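Local coordinates for protein acetate kinase (Entamoeba histolytica, PDB 4H0O) that interconverts acetate and acetyl phosphate as a pyrophosphate-dependent acetate kinase of the ASKHA superfamily, probably with magnesium as cofactor, at residues B[282-287]-B[334-339]; B[304-309]-B[341-346]. All coordinates share one frame; numbering follows the deposited sequence.

Interaction 1: B[282-287]-B[334-339]; sequences SSDMRD and DQMGLE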
ATOM      1  N   SER B 282      12.748  15.747  13.420  1.00 38.33           N
ATOM      2  CA  SER B 282      13.942  15.129  12.849  1.00 36.96           C
ATOM      3  C   SER B 282      13.574  14.029  11.857  1.00 44.94           C
ATOM      4  O   SER B 282      12.453  13.513  11.872  1.00 37.07           O
ATOM      5  CB  SER B 282      14.816  14.542  13.965  1.00 44.02           C
ATOM      6  OG  SER B 282      15.993  13.943  13.450  1.00 46.72           O
ATOM      7  N   SER B 283      14.527  13.674  10.997  1.00 40.18           N
ATOM      8  CA  SER B 283      14.364  12.543  10.092  1.00 38.17           C
ATOM      9  C   SER B 283      14.880  11.272  10.757  1.00 35.68           C
ATOM     10  O   SER B 283      14.694  10.170  10.240  1.00 36.79           O
ATOM     11  CB  SER B 283      15.118  12.786   8.783  1.00 35.95           C
ATOM     12  OG  SER B 283      16.521  12.808   8.992  1.00 33.54           O
ATOM     13  N   ASP B 284      15.532  11.436  11.906  1.00 36.69           N
ATOM     14  CA  ASP B 284      16.124  10.314  12.631  1.00 35.76           C
ATOM     15  C   ASP B 284      15.167   9.797  13.708  1.00 40.69           C
ATOM     16  O   ASP B 284      14.705  10.559  14.562  1.00 42.04           O
ATOM     17  CB  ASP B 284      17.459  10.743  13.253  1.00 37.97           C
ATOM     18  CG  ASP B 284      18.339   9.565  13.636  1.00 51.30           C
ATOM     19  OD1 ASP B 284      17.837   8.613  14.274  1.00 53.02           O
ATOM     20  OD2 ASP B 284      19.542   9.592  13.298  1.00 57.64           O
ATOM     21  N   MET B 285      14.873   8.497  13.662  1.00 41.94           N
ATOM     22  CA  MET B 285      13.926   7.875  14.587  1.00 37.15           C
ATOM     23  C   MET B 285      14.346   8.019  16.053  1.00 44.13           C
ATOM     24  O   MET B 285      13.498   8.151  16.940  1.00 38.71           O
ATOM     25  CB  MET B 285      13.732   6.393  14.239  1.00 37.62           C
ATOM     26  CG  MET B 285      12.803   5.637  15.189  1.00 42.40           C
ATOM     27  SD  MET B 285      11.120   6.300  15.251  1.00 50.07           S
ATOM     28  CE  MET B 285      10.353   5.382  13.916  1.00 39.53           C
ATOM     29  N   ARG B 286      15.653   8.002  16.299  1.00 45.19           N
ATOM     30  CA  ARG B 286      16.181   8.061  17.660  1.00 44.21           C
ATOM     31  C   ARG B 286      15.932   9.415  18.328  1.00 46.17           C
ATOM     32  O   ARG B 286      15.662   9.479  19.528  1.00 48.93           O
ATOM     33  CB  ARG B 286      17.671   7.704  17.671  1.00 39.64           C
ATOM     34  CG  ARG B 286      17.956   6.264  17.245  1.00 45.31           C
ATOM     35  CD  ARG B 286      19.423   6.059  16.894  1.00 50.95           C
ATOM     36  NE  ARG B 286      19.830   6.896  15.769  1.00 51.93           N
ATOM     37  CZ  ARG B 286      21.068   6.966  15.289  1.00 62.87           C
ATOM     38  NH1 ARG B 286      22.038   6.244  15.833  1.00 65.57           N
ATOM     39  NH2 ARG B 286      21.337   7.762  14.262  1.00 55.70           N
ATOM     40  N   ASP B 287      16.017  10.490  17.548  1.00 39.47           N
ATOM     41  CA  ASP B 287      15.676  11.824  18.038  1.00 44.04           C
ATOM     42  C   ASP B 287      14.180  11.919  18.331  1.00 47.88           C
ATOM     43  O   ASP B 287      13.764  12.581  19.285  1.00 49.06           O
ATOM     44  CB  ASP B 287      16.070  12.899  17.017  1.00 49.63           C
ATOM     45  CG  ASP B 287      17.571  12.980  16.793  1.00 53.56           C
ATOM     46  OD1 ASP B 287      18.338  12.623  17.713  1.00 52.96           O
ATOM     47  OD2 ASP B 287      17.980  13.409  15.693  1.00 64.64           O
ATOM     48  N   ASP B 334      19.851  -3.295   8.678  1.00 22.71           N
ATOM     49  CA  ASP B 334      20.253  -1.890   8.585  1.00 29.44           C
ATOM     50  C   ASP B 334      20.088  -1.110   9.892  1.00 32.20           C
ATOM     51  O   ASP B 334      19.566  -1.638  10.877  1.00 27.42           O
ATOM     52  CB  ASP B 334      19.569  -1.170   7.421  1.00 29.35           C
ATOM     53  CG  ASP B 334      20.059   0.259   7.264  1.00 43.14           C
ATOM     54  OD1 ASP B 334      20.938   0.670   8.049  1.00 45.13           O
ATOM     55  OD2 ASP B 334      19.551   0.977   6.376  1.00 44.70           O
ATOM     56  N   GLN B 335      20.540   0.145   9.877  1.00 37.20           N
ATOM     57  CA  GLN B 335      20.712   0.960  11.086  1.00 45.90           C
ATOM     58  C   GLN B 335      19.569   0.911  12.103  1.00 37.89           C
ATOM     59  O   GLN B 335      19.790   0.574  13.267  1.00 40.28           O
ATOM     60  CB  GLN B 335      21.023   2.415  10.713  1.00 43.82           C
ATOM     61  CG  GLN B 335      22.473   2.824  10.945  1.00 61.21           C
ATOM     62  CD  GLN B 335      22.607   3.949  11.957  1.00 74.96           C
ATOM     63  OE1 GLN B 335      21.652   4.683  12.218  1.00 71.82           O
ATOM     64  NE2 GLN B 335      23.795   4.087  12.536  1.00 77.76           N
ATOM     65  N   MET B 336      18.355   1.241  11.670  1.00 37.73           N
ATOM     66  CA  MET B 336      17.217   1.291  12.589  1.00 41.94           C
ATOM     67  C   MET B 336      16.746  -0.091  13.041  1.00 39.69           C
ATOM     68  O   MET B 336      16.288  -0.254  14.176  1.00 37.89           O
ATOM     69  CB  MET B 336      16.059   2.085  11.979  1.00 34.79           C
ATOM     70  CG  MET B 336      16.408   3.545  11.696  1.00 55.84           C
ATOM     71  SD  MET B 336      17.118   4.376  13.139  1.00 64.07           S
ATOM     72  CE  MET B 336      17.685   5.922  12.428  1.00 54.39           C
ATOM     73  N   GLY B 337      16.864  -1.081  12.161  1.00 26.81           N
ATOM     74  CA  GLY B 337      16.470  -2.440  12.489  1.00 29.09           C
ATOM     75  C   GLY B 337      17.386  -3.077  13.520  1.00 34.86           C
ATOM     76  O   GLY B 337      16.945  -3.888  14.337  1.00 30.11           O
ATOM     77  N   LEU B 338      18.661  -2.697  13.486  1.00 35.99           N
ATOM     78  CA  LEU B 338      19.670  -3.305  14.346  1.00 31.85           C
ATOM     79  C   LEU B 338      19.802  -2.596  15.690  1.00 32.16           C
ATOM     80  O   LEU B 338      20.050  -3.238  16.712  1.00 37.79           O
ATOM     81  CB  LEU B 338      21.028  -3.306  13.638  1.00 30.22           C
ATOM     82  CG  LEU B 338      21.102  -4.000  12.278  1.00 34.57           C
ATOM     83  CD1 LEU B 338      22.425  -3.697  11.592  1.00 25.51           C
ATOM     84  CD2 LEU B 338      20.907  -5.506  12.418  1.00 27.48           C
ATOM     85  N   GLU B 339      19.622  -1.276  15.687  1.00 33.74           N
ATOM     86  CA  GLU B 339      20.008  -0.448  16.832  1.00 40.45           C
ATOM     87  C   GLU B 339      18.861   0.321  17.499  1.00 40.07           C
ATOM     88  O   GLU B 339      19.105   1.226  18.295  1.00 47.68           O
ATOM     89  CB  GLU B 339      21.021   0.614  16.386  1.00 35.55           C
ATOM     90  CG  GLU B 339      22.214   0.049  15.617  1.00 45.83           C
ATOM     91  CD  GLU B 339      23.218   1.117  15.212  1.00 57.55           C
ATOM     92  OE1 GLU B 339      22.986   2.308  15.515  1.00 63.58           O
ATOM     93  OE2 GLU B 339      24.243   0.763  14.591  1.00 64.46           O
TER
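The chain runs through a loop at 282-284 and turns into a helix at Met285, while 334-339 coils as a short helix facing that turn; the CA atoms come nearest at Met285 and Met336, 7.6 Å apart. Ser282 OG opens the turn by accepting from Asp284 N, an ST turn, and also bonds Asp287 OD2. Asp284 is the N-cap: its OD1 takes Arg286 N on the anti lone pair. The same oxygen receives Arg286 NE on its syn lone pair, at 3.0 Å and nearly straight (174°), while Arg286 NH2 reaches Asp284 OD2 at 2.7 Å. This side-on, two-nitrogen salt bridge lies in the guanidinium plane and fixes the rotation of both groups. Asp284, Met285 and Arg286 are predicted to bind ATP, which would put this turn at the nucleotide site of the ASKHA fold, although this enzyme is pyrophosphate-dependent. From the other helix Met336, bent at chi2 (-52°), pushes its methyl CE to 3.3 Å from Asp284 OD1, and its SD lies 4.1 Å from Met285 CB. Gln335 OE1 sits over one guanidinium face, 3.7 Å from Arg286 NH2, its amide plane almost perpendicular (86°) to that of the guanidinium. Glu339 OE1, 4.1 Å from Arg286 NH1, lies well out of the guanidinium plane and can add only a longer-range attraction of opposite charges.

Interaction 2: B[304-309]-B[341-346]; sequences LAFDVY and WQVRKA
Phe306 and Tyr309 both carry CG anti to the backbone N (chi1 180° and 173°), which brings the ring ends up to helix 341-350. Val343 holds CG1 anti to its own N, so that CG2, beside the N, becomes the branch that meets the rings. Phe306 points its far end at the neighbouring helix: Val343 CG2 comes in at the ring edge, 4.0 Å from Phe306 CE1, and the backbone Gln342 O lies in the ring plane, 3.9 Å from Phe306 CZ. Beside them the methyl of Ala346 approaches obliquely, its CB 3.7 Å from Phe306 CZ. One turn further along, Tyr309 CE1 reaches the same methyl, Val343 CG2, at 4.2 Å, so the valine branch is shared by two aromatic rings. The segment axes stay 11.5 Å apart at closest approach and cross at -50°; the gap is bridged by the Phe306 ring, with the flank of Tyr309 beside it. On another side of 304-309, Leu304, Asp307 and Val308 pack against Gln175 and Ala164 of the second subunit. Here apolar helix-helix packing joins the long helix 299-324 to helix 341-350, which comes after strand 329-333 and the short helix 334-339 in a ribonuclease H-like domain.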
ATOM      1  N   LEU B 304       2.976  10.696  16.944  1.00 31.12           N
ATOM      2  CA  LEU B 304       2.171  10.418  15.759  1.00 33.37           C
ATOM      3  C   LEU B 304       3.034   9.812  14.656  1.00 33.78           C
ATOM      4  O   LEU B 304       2.643   8.842  14.009  1.00 28.92           O
ATOM      5  CB  LEU B 304       1.493  11.695  15.256  1.00 28.23           C
ATOM      6  CG  LEU B 304       0.671  11.539  13.973  1.00 39.58           C
ATOM      7  CD1 LEU B 304      -0.465  10.545  14.177  1.00 31.83           C
ATOM      8  CD2 LEU B 304       0.134  12.880  13.478  1.00 34.06           C
ATOM      9  N   ALA B 305       4.215  10.389  14.456  1.00 29.56           N
ATOM     10  CA  ALA B 305       5.142   9.899  13.446  1.00 30.80           C
ATOM     11  C   ALA B 305       5.531   8.447  13.707  1.00 33.69           C
ATOM     12  O   ALA B 305       5.583   7.641  12.779  1.00 31.45           O
ATOM     13  CB  ALA B 305       6.374  10.784  13.380  1.00 29.56           C
ATOM     14  N   PHE B 306       5.801   8.115  14.968  1.00 33.38           N
ATOM     15  CA  PHE B 306       6.144   6.745  15.335  1.00 35.89           C
ATOM     16  C   PHE B 306       4.969   5.797  15.086  1.00 32.83           C
ATOM     17  O   PHE B 306       5.153   4.702  14.550  1.00 27.93           O
ATOM     18  CB  PHE B 306       6.596   6.657  16.797  1.00 32.11           C
ATOM     19  CG  PHE B 306       6.963   5.262  17.239  1.00 33.92           C
ATOM     20  CD1 PHE B 306       8.187   4.706  16.891  1.00 37.26           C
ATOM     21  CD2 PHE B 306       6.087   4.511  18.012  1.00 35.71           C
ATOM     22  CE1 PHE B 306       8.528   3.422  17.301  1.00 40.66           C
ATOM     23  CE2 PHE B 306       6.421   3.226  18.425  1.00 43.07           C
ATOM     24  CZ  PHE B 306       7.644   2.683  18.070  1.00 43.86           C
ATOM     25  N   ASP B 307       3.768   6.226  15.469  1.00 30.04           N
ATOM     26  CA  ASP B 307       2.567   5.407  15.301  1.00 32.38           C
ATOM     27  C   ASP B 307       2.263   5.131  13.827  1.00 36.07           C
ATOM     28  O   ASP B 307       1.946   3.999  13.451  1.00 32.74           O
ATOM     29  CB  ASP B 307       1.356   6.072  15.969  1.00 36.03           C
ATOM     30  CG  ASP B 307       1.440   6.060  17.490  1.00 49.60           C
ATOM     31  OD1 ASP B 307       2.329   5.378  18.043  1.00 51.01           O
ATOM     32  OD2 ASP B 307       0.600   6.728  18.133  1.00 56.61           O
ATOM     33  N   VAL B 308       2.356   6.172  13.003  1.00 33.11           N
ATOM     34  CA  VAL B 308       2.122   6.047  11.566  1.00 35.15           C
ATOM     35  C   VAL B 308       3.178   5.152  10.923  1.00 32.49           C
ATOM     36  O   VAL B 308       2.863   4.310  10.080  1.00 32.91           O
ATOM     37  CB  VAL B 308       2.119   7.430  10.875  1.00 30.01           C
ATOM     38  CG1 VAL B 308       2.100   7.282   9.357  1.00 30.24           C
ATOM     39  CG2 VAL B 308       0.931   8.256  11.347  1.00 26.34           C
ATOM     40  N   TYR B 309       4.431   5.334  11.334  1.00 28.55           N
ATOM     41  CA  TYR B 309       5.544   4.529  10.832  1.00 27.62           C
ATOM     42  C   TYR B 309       5.358   3.044  11.154  1.00 38.70           C
ATOM     43  O   TYR B 309       5.551   2.188  10.290  1.00 29.31           O
ATOM     44  CB  TYR B 309       6.870   5.033  11.416  1.00 30.03           C
ATOM     45  CG  TYR B 309       8.079   4.176  11.089  1.00 30.40           C
ATOM     46  CD1 TYR B 309       8.466   3.131  11.925  1.00 31.06           C
ATOM     47  CD2 TYR B 309       8.844   4.422   9.955  1.00 27.73           C
ATOM     48  CE1 TYR B 309       9.572   2.348  11.632  1.00 34.48           C
ATOM     49  CE2 TYR B 309       9.955   3.644   9.656  1.00 33.50           C
ATOM     50  CZ  TYR B 309      10.311   2.611  10.497  1.00 33.24           C
ATOM     51  OH  TYR B 309      11.411   1.838  10.203  1.00 35.97           O
ATOM     52  N   TRP B 341      15.560  -0.830  19.473  1.00 32.57           N
ATOM     53  CA  TRP B 341      14.744  -1.930  19.992  1.00 36.81           C
ATOM     54  C   TRP B 341      13.254  -1.600  20.118  1.00 34.59           C
ATOM     55  O   TRP B 341      12.414  -2.502  20.090  1.00 35.66           O
ATOM     56  CB  TRP B 341      15.289  -2.429  21.337  1.00 41.15           C
ATOM     57  CG  TRP B 341      15.167  -1.441  22.450  1.00 37.97           C
ATOM     58  CD1 TRP B 341      16.107  -0.536  22.847  1.00 35.09           C
ATOM     59  CD2 TRP B 341      14.044  -1.264  23.321  1.00 40.60           C
ATOM     60  NE1 TRP B 341      15.637   0.198  23.908  1.00 33.46           N
ATOM     61  CE2 TRP B 341      14.370  -0.230  24.220  1.00 34.74           C
ATOM     62  CE3 TRP B 341      12.791  -1.879  23.428  1.00 38.12           C
ATOM     63  CZ2 TRP B 341      13.493   0.206  25.214  1.00 34.53           C
ATOM     64  CZ3 TRP B 341      11.918  -1.446  24.414  1.00 41.03           C
ATOM     65  CH2 TRP B 341      12.273  -0.414  25.295  1.00 35.10           C
ATOM     66  N   GLN B 342      12.929  -0.318  20.268  1.00 31.01           N
ATOM     67  CA  GLN B 342      11.537   0.103  20.406  1.00 34.26           C
ATOM     68  C   GLN B 342      10.719  -0.210  19.153  1.00 37.12           C
ATOM     69  O   GLN B 342       9.537  -0.549  19.246  1.00 38.50           O
ATOM     70  CB  GLN B 342      11.439   1.597  20.735  1.00 35.18           C
ATOM     71  CG  GLN B 342      11.940   1.988  22.124  1.00 32.95           C
ATOM     72  CD  GLN B 342      13.411   2.352  22.135  1.00 36.93           C
ATOM     73  OE1 GLN B 342      14.157   1.992  21.223  1.00 39.59           O
ATOM     74  NE2 GLN B 342      13.836   3.078  23.165  1.00 37.19           N
ATOM     75  N   VAL B 343      11.345  -0.088  17.984  1.00 27.24           N
ATOM     76  CA  VAL B 343      10.682  -0.404  16.722  1.00 29.88           C
ATOM     77  C   VAL B 343      10.370  -1.895  16.629  1.00 31.76           C
ATOM     78  O   VAL B 343       9.254  -2.282  16.273  1.00 36.35           O
ATOM     79  CB  VAL B 343      11.524   0.047  15.503  1.00 34.41           C
ATOM     80  CG1 VAL B 343      11.064  -0.648  14.231  1.00 32.52           C
ATOM     81  CG2 VAL B 343      11.445   1.558  15.337  1.00 33.25           C
ATOM     82  N   ARG B 344      11.356  -2.724  16.963  1.00 32.23           N
ATOM     83  CA  ARG B 344      11.190  -4.175  16.936  1.00 31.55           C
ATOM     84  C   ARG B 344      10.111  -4.621  17.916  1.00 38.09           C
ATOM     85  O   ARG B 344       9.290  -5.484  17.600  1.00 37.78           O
ATOM     86  CB  ARG B 344      12.514  -4.880  17.259  1.00 33.09           C
ATOM     87  CG  ARG B 344      13.649  -4.597  16.270  1.00 39.08           C
ATOM     88  CD  ARG B 344      14.864  -5.472  16.561  1.00 34.31           C
ATOM     89  NE  ARG B 344      15.437  -5.214  17.882  1.00 38.12           N
ATOM     90  CZ  ARG B 344      16.626  -4.656  18.086  1.00 43.23           C
ATOM     91  NH1 ARG B 344      17.382  -4.306  17.054  1.00 36.11           N
ATOM     92  NH2 ARG B 344      17.066  -4.455  19.323  1.00 38.14           N
ATOM     93  N   LYS B 345      10.117  -4.026  19.104  1.00 25.41           N
ATOM     94  CA  LYS B 345       9.125  -4.346  20.125  1.00 37.85           C
ATOM     95  C   LYS B 345       7.728  -3.955  19.654  1.00 32.94           C
ATOM     96  O   LYS B 345       6.779  -4.727  19.789  1.00 29.19           O
ATOM     97  CB  LYS B 345       9.462  -3.641  21.443  1.00 39.71           C
ATOM     98  CG  LYS B 345       8.508  -3.948  22.590  1.00 38.38           C
ATOM     99  CD  LYS B 345       8.240  -5.443  22.707  1.00 41.82           C
ATOM    100  CE  LYS B 345       7.673  -5.806  24.074  1.00 49.52           C
ATOM    101  NZ  LYS B 345       6.716  -4.789  24.578  1.00 60.06           N
ATOM    102  N   ALA B 346       7.612  -2.758  19.089  1.00 28.56           N
ATOM    103  CA  ALA B 346       6.326  -2.279  18.596  1.00 36.42           C
ATOM    104  C   ALA B 346       5.760  -3.226  17.540  1.00 31.16           C
ATOM    105  O   ALA B 346       4.569  -3.541  17.552  1.00 28.66           O
ATOM    106  CB  ALA B 346       6.457  -0.870  18.045  1.00 29.09           C
TER

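Met285 is shared by the two contacts: one end belongs to interaction 1, while its bent tail packs against both rings of interaction 2, with SD 3.7 Å from Phe306 CD1 and CE 3.5 Å from Tyr309 CD1. On the partner side, Arg344 NH1 probably hydrogen-bonds to Gly337 O and Leu338 O, tying the successive helices 334-339 and 341-350 together. Both contacts are partly buried. Interaction 1 mixes a buried methionine pair with charged and amide groups toward an exposed arginine at the predicted ATP site, whereas 304-309 with 341-346 is almost wholly apolar and lies farther from the chain centre.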